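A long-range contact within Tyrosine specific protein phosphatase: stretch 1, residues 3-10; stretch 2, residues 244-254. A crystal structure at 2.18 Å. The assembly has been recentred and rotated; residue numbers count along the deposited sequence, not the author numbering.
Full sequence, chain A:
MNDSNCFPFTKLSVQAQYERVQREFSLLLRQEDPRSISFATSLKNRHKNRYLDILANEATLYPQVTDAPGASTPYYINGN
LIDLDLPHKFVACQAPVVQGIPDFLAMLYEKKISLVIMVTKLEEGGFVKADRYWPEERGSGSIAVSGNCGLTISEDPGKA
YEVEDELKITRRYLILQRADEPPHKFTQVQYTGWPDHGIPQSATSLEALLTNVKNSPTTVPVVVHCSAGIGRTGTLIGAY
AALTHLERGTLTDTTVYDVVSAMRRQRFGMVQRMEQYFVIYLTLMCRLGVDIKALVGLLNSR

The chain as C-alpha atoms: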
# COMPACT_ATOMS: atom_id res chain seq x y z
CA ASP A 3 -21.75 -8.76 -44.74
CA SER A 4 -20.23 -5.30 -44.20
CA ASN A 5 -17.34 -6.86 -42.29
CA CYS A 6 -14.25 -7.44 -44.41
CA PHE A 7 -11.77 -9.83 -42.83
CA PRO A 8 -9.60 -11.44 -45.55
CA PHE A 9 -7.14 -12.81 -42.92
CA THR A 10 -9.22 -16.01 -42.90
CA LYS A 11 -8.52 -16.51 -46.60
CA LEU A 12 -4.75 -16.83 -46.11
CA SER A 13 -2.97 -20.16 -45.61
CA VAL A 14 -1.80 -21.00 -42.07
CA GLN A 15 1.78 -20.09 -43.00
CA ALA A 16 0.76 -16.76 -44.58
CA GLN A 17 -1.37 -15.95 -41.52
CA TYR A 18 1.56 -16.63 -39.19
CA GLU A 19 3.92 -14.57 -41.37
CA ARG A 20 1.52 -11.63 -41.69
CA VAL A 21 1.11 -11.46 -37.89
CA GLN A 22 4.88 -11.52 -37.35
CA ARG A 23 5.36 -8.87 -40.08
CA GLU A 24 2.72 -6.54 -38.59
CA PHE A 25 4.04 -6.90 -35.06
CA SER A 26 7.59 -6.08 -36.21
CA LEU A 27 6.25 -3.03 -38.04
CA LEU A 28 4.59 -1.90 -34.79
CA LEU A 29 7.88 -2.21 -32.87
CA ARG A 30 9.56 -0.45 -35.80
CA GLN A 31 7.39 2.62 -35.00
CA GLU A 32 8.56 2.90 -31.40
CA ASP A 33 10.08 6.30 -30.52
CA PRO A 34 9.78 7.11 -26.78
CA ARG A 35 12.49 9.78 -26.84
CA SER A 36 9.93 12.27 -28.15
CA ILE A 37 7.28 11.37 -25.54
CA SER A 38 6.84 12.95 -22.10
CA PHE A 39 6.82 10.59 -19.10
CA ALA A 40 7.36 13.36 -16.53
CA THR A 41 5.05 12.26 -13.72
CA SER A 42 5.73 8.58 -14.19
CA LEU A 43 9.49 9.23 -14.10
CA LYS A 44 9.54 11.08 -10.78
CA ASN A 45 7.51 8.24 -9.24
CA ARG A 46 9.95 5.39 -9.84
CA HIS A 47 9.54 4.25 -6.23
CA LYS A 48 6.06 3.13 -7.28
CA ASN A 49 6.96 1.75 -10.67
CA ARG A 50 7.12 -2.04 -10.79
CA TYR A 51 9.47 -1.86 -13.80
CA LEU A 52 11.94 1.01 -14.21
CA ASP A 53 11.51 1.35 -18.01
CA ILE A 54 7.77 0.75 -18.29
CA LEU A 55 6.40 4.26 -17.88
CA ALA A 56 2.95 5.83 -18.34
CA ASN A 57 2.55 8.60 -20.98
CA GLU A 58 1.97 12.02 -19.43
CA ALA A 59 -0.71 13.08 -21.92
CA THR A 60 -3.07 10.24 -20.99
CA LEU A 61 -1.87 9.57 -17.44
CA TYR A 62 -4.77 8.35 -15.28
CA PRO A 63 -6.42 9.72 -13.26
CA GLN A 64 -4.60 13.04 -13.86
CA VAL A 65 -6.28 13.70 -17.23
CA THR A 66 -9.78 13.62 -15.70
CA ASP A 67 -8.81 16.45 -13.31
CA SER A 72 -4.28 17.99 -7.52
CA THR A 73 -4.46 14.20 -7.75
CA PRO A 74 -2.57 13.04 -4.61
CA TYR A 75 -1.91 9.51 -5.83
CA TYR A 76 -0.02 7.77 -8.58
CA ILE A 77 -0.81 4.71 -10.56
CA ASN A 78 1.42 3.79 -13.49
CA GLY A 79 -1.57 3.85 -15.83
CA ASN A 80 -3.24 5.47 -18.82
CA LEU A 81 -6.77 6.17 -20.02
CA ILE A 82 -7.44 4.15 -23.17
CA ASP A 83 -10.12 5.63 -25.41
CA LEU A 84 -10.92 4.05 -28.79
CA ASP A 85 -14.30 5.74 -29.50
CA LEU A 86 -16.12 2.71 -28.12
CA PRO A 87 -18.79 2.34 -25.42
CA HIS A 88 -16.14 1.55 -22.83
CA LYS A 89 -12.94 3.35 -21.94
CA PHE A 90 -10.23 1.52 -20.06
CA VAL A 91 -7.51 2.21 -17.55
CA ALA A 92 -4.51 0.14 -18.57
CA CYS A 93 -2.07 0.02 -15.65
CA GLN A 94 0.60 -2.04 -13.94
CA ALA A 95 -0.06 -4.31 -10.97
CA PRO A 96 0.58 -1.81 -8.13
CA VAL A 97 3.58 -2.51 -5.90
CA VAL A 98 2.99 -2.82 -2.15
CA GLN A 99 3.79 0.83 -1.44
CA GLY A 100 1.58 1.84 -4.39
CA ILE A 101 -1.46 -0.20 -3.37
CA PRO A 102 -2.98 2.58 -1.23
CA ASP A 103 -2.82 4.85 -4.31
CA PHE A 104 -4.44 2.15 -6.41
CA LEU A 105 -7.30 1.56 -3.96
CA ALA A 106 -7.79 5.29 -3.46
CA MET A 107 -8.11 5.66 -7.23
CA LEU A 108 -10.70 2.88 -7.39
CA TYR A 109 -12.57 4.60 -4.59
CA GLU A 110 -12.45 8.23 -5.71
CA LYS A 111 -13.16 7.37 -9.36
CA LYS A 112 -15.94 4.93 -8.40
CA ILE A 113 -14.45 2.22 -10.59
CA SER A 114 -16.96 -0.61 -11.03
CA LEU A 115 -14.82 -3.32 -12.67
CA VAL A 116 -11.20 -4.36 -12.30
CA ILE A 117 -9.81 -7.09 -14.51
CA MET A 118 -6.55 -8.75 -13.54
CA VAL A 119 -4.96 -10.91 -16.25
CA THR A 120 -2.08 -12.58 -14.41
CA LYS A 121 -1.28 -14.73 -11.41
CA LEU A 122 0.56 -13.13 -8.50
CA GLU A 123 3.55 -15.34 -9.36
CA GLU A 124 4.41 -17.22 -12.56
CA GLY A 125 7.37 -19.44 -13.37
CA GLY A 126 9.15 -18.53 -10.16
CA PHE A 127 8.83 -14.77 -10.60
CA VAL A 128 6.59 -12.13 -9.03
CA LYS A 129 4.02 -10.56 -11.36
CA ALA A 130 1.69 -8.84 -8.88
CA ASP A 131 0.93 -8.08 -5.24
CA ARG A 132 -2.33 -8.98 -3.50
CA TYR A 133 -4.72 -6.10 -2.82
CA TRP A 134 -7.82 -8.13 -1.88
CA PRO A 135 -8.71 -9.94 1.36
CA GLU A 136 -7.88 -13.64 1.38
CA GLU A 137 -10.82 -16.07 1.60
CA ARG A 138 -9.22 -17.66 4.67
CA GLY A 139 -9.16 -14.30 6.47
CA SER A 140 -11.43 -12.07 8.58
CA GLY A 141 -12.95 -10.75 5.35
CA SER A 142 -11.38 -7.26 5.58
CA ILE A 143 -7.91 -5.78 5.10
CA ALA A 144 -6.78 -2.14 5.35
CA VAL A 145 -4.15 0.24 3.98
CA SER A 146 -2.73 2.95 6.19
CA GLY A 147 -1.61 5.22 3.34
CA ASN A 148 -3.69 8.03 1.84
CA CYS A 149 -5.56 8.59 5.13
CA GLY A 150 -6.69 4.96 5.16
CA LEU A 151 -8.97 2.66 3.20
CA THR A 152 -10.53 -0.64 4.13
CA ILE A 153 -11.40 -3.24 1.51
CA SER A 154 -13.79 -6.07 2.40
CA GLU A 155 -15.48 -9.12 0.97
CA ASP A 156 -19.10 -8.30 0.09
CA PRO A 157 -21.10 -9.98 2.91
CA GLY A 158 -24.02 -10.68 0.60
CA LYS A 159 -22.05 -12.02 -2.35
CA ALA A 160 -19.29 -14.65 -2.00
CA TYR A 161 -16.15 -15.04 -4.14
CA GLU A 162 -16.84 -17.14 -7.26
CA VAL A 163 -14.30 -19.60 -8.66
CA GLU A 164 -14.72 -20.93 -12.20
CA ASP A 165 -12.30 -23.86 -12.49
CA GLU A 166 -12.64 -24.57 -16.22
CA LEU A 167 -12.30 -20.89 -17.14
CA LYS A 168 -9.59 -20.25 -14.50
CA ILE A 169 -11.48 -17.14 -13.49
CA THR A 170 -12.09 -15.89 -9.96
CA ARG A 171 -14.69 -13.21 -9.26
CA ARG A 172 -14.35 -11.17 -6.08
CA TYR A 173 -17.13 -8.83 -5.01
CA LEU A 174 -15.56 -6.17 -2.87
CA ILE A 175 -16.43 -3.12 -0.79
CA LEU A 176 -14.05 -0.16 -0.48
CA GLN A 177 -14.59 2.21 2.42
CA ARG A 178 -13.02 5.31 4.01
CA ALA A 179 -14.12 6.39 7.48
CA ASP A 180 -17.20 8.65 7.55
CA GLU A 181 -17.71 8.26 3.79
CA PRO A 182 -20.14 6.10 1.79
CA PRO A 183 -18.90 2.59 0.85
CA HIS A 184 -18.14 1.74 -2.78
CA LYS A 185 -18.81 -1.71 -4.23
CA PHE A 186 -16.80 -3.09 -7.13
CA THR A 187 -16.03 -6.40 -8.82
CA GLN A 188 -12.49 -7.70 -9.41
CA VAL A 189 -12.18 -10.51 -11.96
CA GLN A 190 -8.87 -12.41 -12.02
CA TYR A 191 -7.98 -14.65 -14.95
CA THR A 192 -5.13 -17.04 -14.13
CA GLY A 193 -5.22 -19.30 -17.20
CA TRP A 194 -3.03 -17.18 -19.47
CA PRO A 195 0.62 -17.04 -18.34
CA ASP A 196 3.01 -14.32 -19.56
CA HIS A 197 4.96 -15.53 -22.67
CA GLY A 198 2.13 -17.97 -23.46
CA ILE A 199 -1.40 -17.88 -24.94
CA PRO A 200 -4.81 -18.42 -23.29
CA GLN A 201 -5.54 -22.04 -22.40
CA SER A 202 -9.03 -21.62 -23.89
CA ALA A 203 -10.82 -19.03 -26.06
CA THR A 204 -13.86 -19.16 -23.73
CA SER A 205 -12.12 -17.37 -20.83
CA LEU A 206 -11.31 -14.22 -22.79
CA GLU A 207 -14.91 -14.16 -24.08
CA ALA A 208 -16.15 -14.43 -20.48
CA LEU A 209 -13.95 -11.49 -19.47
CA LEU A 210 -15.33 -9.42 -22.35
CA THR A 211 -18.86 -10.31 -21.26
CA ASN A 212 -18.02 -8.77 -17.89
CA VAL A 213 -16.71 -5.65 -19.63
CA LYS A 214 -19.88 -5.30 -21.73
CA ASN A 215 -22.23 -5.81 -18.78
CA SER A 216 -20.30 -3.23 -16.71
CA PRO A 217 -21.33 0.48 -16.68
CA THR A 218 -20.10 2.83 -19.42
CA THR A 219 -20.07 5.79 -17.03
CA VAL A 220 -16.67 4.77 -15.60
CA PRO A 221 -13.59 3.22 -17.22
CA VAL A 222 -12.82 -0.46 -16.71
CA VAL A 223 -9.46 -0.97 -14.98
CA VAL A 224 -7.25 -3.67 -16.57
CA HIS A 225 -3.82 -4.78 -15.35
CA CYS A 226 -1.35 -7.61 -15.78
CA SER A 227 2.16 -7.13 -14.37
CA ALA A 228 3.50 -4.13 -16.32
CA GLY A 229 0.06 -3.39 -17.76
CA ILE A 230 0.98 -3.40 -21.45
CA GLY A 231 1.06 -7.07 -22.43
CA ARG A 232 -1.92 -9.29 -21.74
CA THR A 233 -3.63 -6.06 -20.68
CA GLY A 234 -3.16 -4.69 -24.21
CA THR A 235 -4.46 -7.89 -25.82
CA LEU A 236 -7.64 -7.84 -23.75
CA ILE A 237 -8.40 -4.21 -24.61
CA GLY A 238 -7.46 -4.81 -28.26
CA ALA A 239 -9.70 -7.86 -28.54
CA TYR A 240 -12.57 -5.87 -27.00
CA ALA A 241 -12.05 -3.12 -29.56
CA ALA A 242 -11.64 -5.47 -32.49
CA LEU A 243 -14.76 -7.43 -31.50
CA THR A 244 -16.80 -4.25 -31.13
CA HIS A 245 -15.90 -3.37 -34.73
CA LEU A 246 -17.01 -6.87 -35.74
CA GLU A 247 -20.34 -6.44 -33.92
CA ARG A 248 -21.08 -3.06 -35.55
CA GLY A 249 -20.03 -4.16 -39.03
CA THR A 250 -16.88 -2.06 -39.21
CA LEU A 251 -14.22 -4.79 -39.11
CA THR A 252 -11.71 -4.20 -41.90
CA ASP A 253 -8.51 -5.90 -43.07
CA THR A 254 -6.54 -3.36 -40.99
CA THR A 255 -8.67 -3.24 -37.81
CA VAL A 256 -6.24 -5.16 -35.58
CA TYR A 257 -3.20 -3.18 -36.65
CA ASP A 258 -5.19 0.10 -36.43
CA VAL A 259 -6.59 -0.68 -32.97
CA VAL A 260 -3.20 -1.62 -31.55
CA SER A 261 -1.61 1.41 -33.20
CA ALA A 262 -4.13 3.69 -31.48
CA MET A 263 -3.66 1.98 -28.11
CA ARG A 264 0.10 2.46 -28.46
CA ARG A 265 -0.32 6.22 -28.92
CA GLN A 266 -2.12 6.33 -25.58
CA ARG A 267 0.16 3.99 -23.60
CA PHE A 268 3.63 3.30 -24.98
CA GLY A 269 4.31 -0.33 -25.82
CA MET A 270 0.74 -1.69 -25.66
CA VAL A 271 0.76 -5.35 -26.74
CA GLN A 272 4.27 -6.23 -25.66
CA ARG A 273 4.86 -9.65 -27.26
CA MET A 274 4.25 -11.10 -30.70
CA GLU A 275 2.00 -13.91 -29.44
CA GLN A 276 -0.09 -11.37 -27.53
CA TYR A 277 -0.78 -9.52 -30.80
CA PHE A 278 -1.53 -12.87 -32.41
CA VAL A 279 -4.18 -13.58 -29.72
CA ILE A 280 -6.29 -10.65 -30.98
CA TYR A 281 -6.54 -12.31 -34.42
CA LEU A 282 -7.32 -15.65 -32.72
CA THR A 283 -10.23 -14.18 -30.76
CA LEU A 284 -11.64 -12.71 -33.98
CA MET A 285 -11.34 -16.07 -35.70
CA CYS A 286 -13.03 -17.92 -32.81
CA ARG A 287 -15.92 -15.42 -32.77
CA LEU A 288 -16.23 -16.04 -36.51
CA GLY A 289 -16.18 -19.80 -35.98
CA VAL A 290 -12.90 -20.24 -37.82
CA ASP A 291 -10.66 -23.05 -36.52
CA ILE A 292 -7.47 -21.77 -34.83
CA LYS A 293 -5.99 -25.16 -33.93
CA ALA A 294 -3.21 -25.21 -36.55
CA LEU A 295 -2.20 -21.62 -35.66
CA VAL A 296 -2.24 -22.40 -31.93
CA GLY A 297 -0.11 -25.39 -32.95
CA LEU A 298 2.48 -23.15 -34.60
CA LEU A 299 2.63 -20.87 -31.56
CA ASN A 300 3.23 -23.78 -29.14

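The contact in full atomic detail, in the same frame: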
# COMPACT_ATOMS: atom_id res chain seq x y z
N ASP A 3 -22.54 -9.49 -43.75
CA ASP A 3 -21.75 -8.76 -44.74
C ASP A 3 -21.01 -7.64 -44.04
O ASP A 3 -20.63 -7.78 -42.87
CB ASP A 3 -22.66 -8.19 -45.83
CG ASP A 3 -23.86 -9.06 -46.12
OD1 ASP A 3 -24.54 -9.49 -45.16
OD2 ASP A 3 -24.14 -9.32 -47.31
N SER A 4 -20.80 -6.54 -44.76
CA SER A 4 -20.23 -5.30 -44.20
C SER A 4 -18.86 -5.46 -43.53
O SER A 4 -17.98 -4.60 -43.68
CB SER A 4 -21.22 -4.65 -43.22
OG SER A 4 -20.72 -3.42 -42.73
N ASN A 5 -18.67 -6.54 -42.80
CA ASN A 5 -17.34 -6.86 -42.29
C ASN A 5 -16.47 -7.39 -43.42
O ASN A 5 -16.93 -8.18 -44.25
CB ASN A 5 -17.43 -7.85 -41.14
CG ASN A 5 -17.90 -7.21 -39.85
OD1 ASN A 5 -17.65 -6.03 -39.61
ND2 ASN A 5 -18.60 -7.98 -39.02
N CYS A 6 -15.23 -6.92 -43.47
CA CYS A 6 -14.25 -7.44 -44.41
C CYS A 6 -13.08 -7.95 -43.58
O CYS A 6 -12.39 -7.16 -42.92
CB CYS A 6 -13.80 -6.34 -45.38
SG CYS A 6 -12.59 -6.87 -46.65
N PHE A 7 -12.87 -9.26 -43.58
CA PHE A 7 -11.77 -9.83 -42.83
C PHE A 7 -11.01 -10.91 -43.62
O PHE A 7 -11.08 -12.09 -43.28
CB PHE A 7 -12.28 -10.41 -41.51
CG PHE A 7 -11.21 -10.63 -40.49
CD1 PHE A 7 -10.42 -9.57 -40.06
CD2 PHE A 7 -11.00 -11.89 -39.96
CE1 PHE A 7 -9.42 -9.77 -39.12
CE2 PHE A 7 -10.00 -12.10 -39.01
CZ PHE A 7 -9.21 -11.03 -38.59
N PRO A 8 -10.27 -10.49 -44.65
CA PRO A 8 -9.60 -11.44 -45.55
C PRO A 8 -8.50 -12.29 -44.91
O PRO A 8 -8.01 -13.21 -45.57
CB PRO A 8 -9.04 -10.55 -46.67
CG PRO A 8 -9.00 -9.17 -46.10
CD PRO A 8 -10.10 -9.09 -45.09
N PHE A 9 -8.13 -12.01 -43.66
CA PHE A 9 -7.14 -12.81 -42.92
C PHE A 9 -7.48 -14.31 -42.92
O PHE A 9 -6.59 -15.17 -42.90
CB PHE A 9 -7.05 -12.29 -41.48
CG PHE A 9 -5.99 -12.94 -40.65
CD1 PHE A 9 -4.68 -12.47 -40.68
CD2 PHE A 9 -6.30 -14.00 -39.80
CE1 PHE A 9 -3.69 -13.05 -39.90
CE2 PHE A 9 -5.31 -14.59 -39.01
CZ PHE A 9 -4.00 -14.11 -39.07
N THR A 10 -8.77 -14.62 -42.94
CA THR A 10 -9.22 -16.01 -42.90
C THR A 10 -9.07 -16.70 -44.25
O THR A 10 -9.26 -17.91 -44.35
CB THR A 10 -10.69 -16.14 -42.44
OG1 THR A 10 -11.52 -15.33 -43.27
CG2 THR A 10 -10.84 -15.72 -40.98
N THR A 244 -15.77 -5.27 -31.03
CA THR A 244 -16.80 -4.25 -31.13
C THR A 244 -16.95 -3.82 -32.59
O THR A 244 -18.07 -3.64 -33.08
CB THR A 244 -16.49 -3.02 -30.25
OG1 THR A 244 -16.38 -3.42 -28.87
CG2 THR A 244 -17.60 -1.98 -30.38
N HIS A 245 -15.83 -3.67 -33.29
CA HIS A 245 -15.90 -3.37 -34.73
C HIS A 245 -16.64 -4.47 -35.49
O HIS A 245 -17.45 -4.19 -36.38
CB HIS A 245 -14.50 -3.15 -35.31
CG HIS A 245 -13.93 -1.81 -34.95
ND1 HIS A 245 -14.33 -0.65 -35.57
CD2 HIS A 245 -13.02 -1.45 -34.01
CE1 HIS A 245 -13.68 0.37 -35.04
NE2 HIS A 245 -12.88 -0.09 -34.09
N LEU A 246 -16.37 -5.72 -35.12
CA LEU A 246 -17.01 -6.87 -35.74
C LEU A 246 -18.52 -6.78 -35.53
O LEU A 246 -19.30 -6.96 -36.47
CB LEU A 246 -16.45 -8.16 -35.13
CG LEU A 246 -16.91 -9.52 -35.68
CD1 LEU A 246 -15.83 -10.57 -35.47
CD2 LEU A 246 -18.21 -9.99 -35.04
N GLU A 247 -18.92 -6.51 -34.29
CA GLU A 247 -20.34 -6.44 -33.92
C GLU A 247 -21.11 -5.28 -34.56
O GLU A 247 -22.34 -5.36 -34.70
CB GLU A 247 -20.47 -6.39 -32.39
CG GLU A 247 -20.27 -7.74 -31.71
CD GLU A 247 -20.23 -7.63 -30.19
OE1 GLU A 247 -19.96 -6.53 -29.66
OE2 GLU A 247 -20.47 -8.66 -29.52
N ARG A 248 -20.42 -4.20 -34.92
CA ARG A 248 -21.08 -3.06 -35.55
C ARG A 248 -20.71 -2.95 -37.04
O ARG A 248 -20.91 -1.90 -37.67
CB ARG A 248 -20.86 -1.75 -34.77
CG ARG A 248 -19.42 -1.35 -34.55
CD ARG A 248 -19.27 -0.03 -33.80
NE ARG A 248 -20.05 0.06 -32.56
CZ ARG A 248 -19.92 1.04 -31.67
NH1 ARG A 248 -19.02 1.99 -31.87
NH2 ARG A 248 -20.67 1.06 -30.57
N GLY A 249 -20.19 -4.04 -37.59
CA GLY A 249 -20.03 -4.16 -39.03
C GLY A 249 -18.91 -3.31 -39.61
O GLY A 249 -18.90 -3.04 -40.81
N THR A 250 -17.96 -2.92 -38.76
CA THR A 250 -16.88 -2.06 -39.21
C THR A 250 -15.49 -2.71 -39.15
O THR A 250 -14.47 -2.03 -39.27
CB THR A 250 -16.85 -0.74 -38.43
OG1 THR A 250 -17.07 -1.02 -37.04
CG2 THR A 250 -17.95 0.19 -38.93
N LEU A 251 -15.46 -4.03 -38.98
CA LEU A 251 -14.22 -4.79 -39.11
C LEU A 251 -13.64 -4.61 -40.51
O LEU A 251 -14.36 -4.76 -41.50
CB LEU A 251 -14.47 -6.27 -38.85
CG LEU A 251 -13.27 -7.21 -38.69
CD1 LEU A 251 -12.36 -6.75 -37.54
CD2 LEU A 251 -13.74 -8.63 -38.44
N THR A 252 -12.36 -4.27 -40.60
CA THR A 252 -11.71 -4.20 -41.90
C THR A 252 -10.44 -5.03 -41.85
O THR A 252 -10.08 -5.55 -40.80
CB THR A 252 -11.33 -2.76 -42.30
OG1 THR A 252 -10.25 -2.30 -41.48
CG2 THR A 252 -12.55 -1.80 -42.19
N ASP A 253 -9.75 -5.12 -42.98
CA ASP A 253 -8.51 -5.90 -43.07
C ASP A 253 -7.41 -5.31 -42.18
O ASP A 253 -6.44 -6.00 -41.85
CB ASP A 253 -8.08 -5.98 -44.55
CG ASP A 253 -6.85 -6.85 -44.76
OD1 ASP A 253 -6.70 -7.90 -44.07
OD2 ASP A 253 -6.02 -6.48 -45.62
N THR A 254 -7.57 -4.06 -41.76
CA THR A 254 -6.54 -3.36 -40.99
C THR A 254 -6.95 -3.08 -39.55
O THR A 254 -6.18 -2.47 -38.79
CB THR A 254 -6.15 -2.02 -41.66
OG1 THR A 254 -7.30 -1.15 -41.69
CG2 THR A 254 -5.64 -2.24 -43.08
O HOH W 1 -8.22 -9.38 -42.27

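Although at least 240 residues separate any two that touch, the N-terminal segment lies along the turn that follows a late helix, and the two bury 472 Å² between them. The register advances residue by residue: N5 lies nearest L251, C6 nearest T252 and F7 nearest D253, with CA atoms about 5 Å apart, so both backbones run in the same direction here.

Stretch 2 opens with the last turn of a helix. A helix ends with carbonyls that have no complete set of helical partners, and these are natural targets for donors from outside. L246 supplies one: its O accepts an almost straight hydrogen bond from N5 ND2 at 2.8 Å, while its own aliphatic side chain lies beside the amide, CG to N5 ND2 being 4.0 Å. E247 and R248 turn their CA-to-CB bonds away and take no part; R248 is where helical phi/psi is lost.

G249 then turns the chain, with a positive phi of 73°, a conformation that glycine adopts readily. The contact adds a second reason for glycine: an ideal CB would stand 3.1 Å from S4 OG, a tight fit. The close approach brings S4 OG within 2.7 Å of G249 O, to which it donates a hydrogen bond.

The CA-to-CB bond of T250 points away, and its backbone N is bonded to H245 O at 2.7 Å, within its own stretch. L251 is the centre of the contact, buried and directed toward stretch 1. Its N donates to N5 OD1 at 3.0 Å, and its O receives C6 N at 3.1 Å in a nearly linear bond. Asparagine suits this position because one short side chain carries both donor and acceptor: ND2 serves the helix end and OD1 the loop, so N5 ties the turn together from outside. The leucine side chain supplies the apolar part, with L251 CD2 3.8 Å from F7 CD1, two hydrophobic groups that shield each other from solvent.

The CA-to-CB bond of T252 points away from stretch 1, and the residue meets it through its backbone; T252 O lies near the plane of the F7 ring, at its edge, 4.1 Å from F7 CD1. D253 closes the contact. Its carboxylate packs against the proline ring, OD1 lying 3.3 Å from P8 CG, and reaches F9 through water 1, which donates to D253 OD1 at 2.8 Å and accepts from F9 N at 3.0 Å. The water thus spans the 4.4 Å between F9 N and D253 OD1, giving the backbone amide a partner within the 3-10 segment.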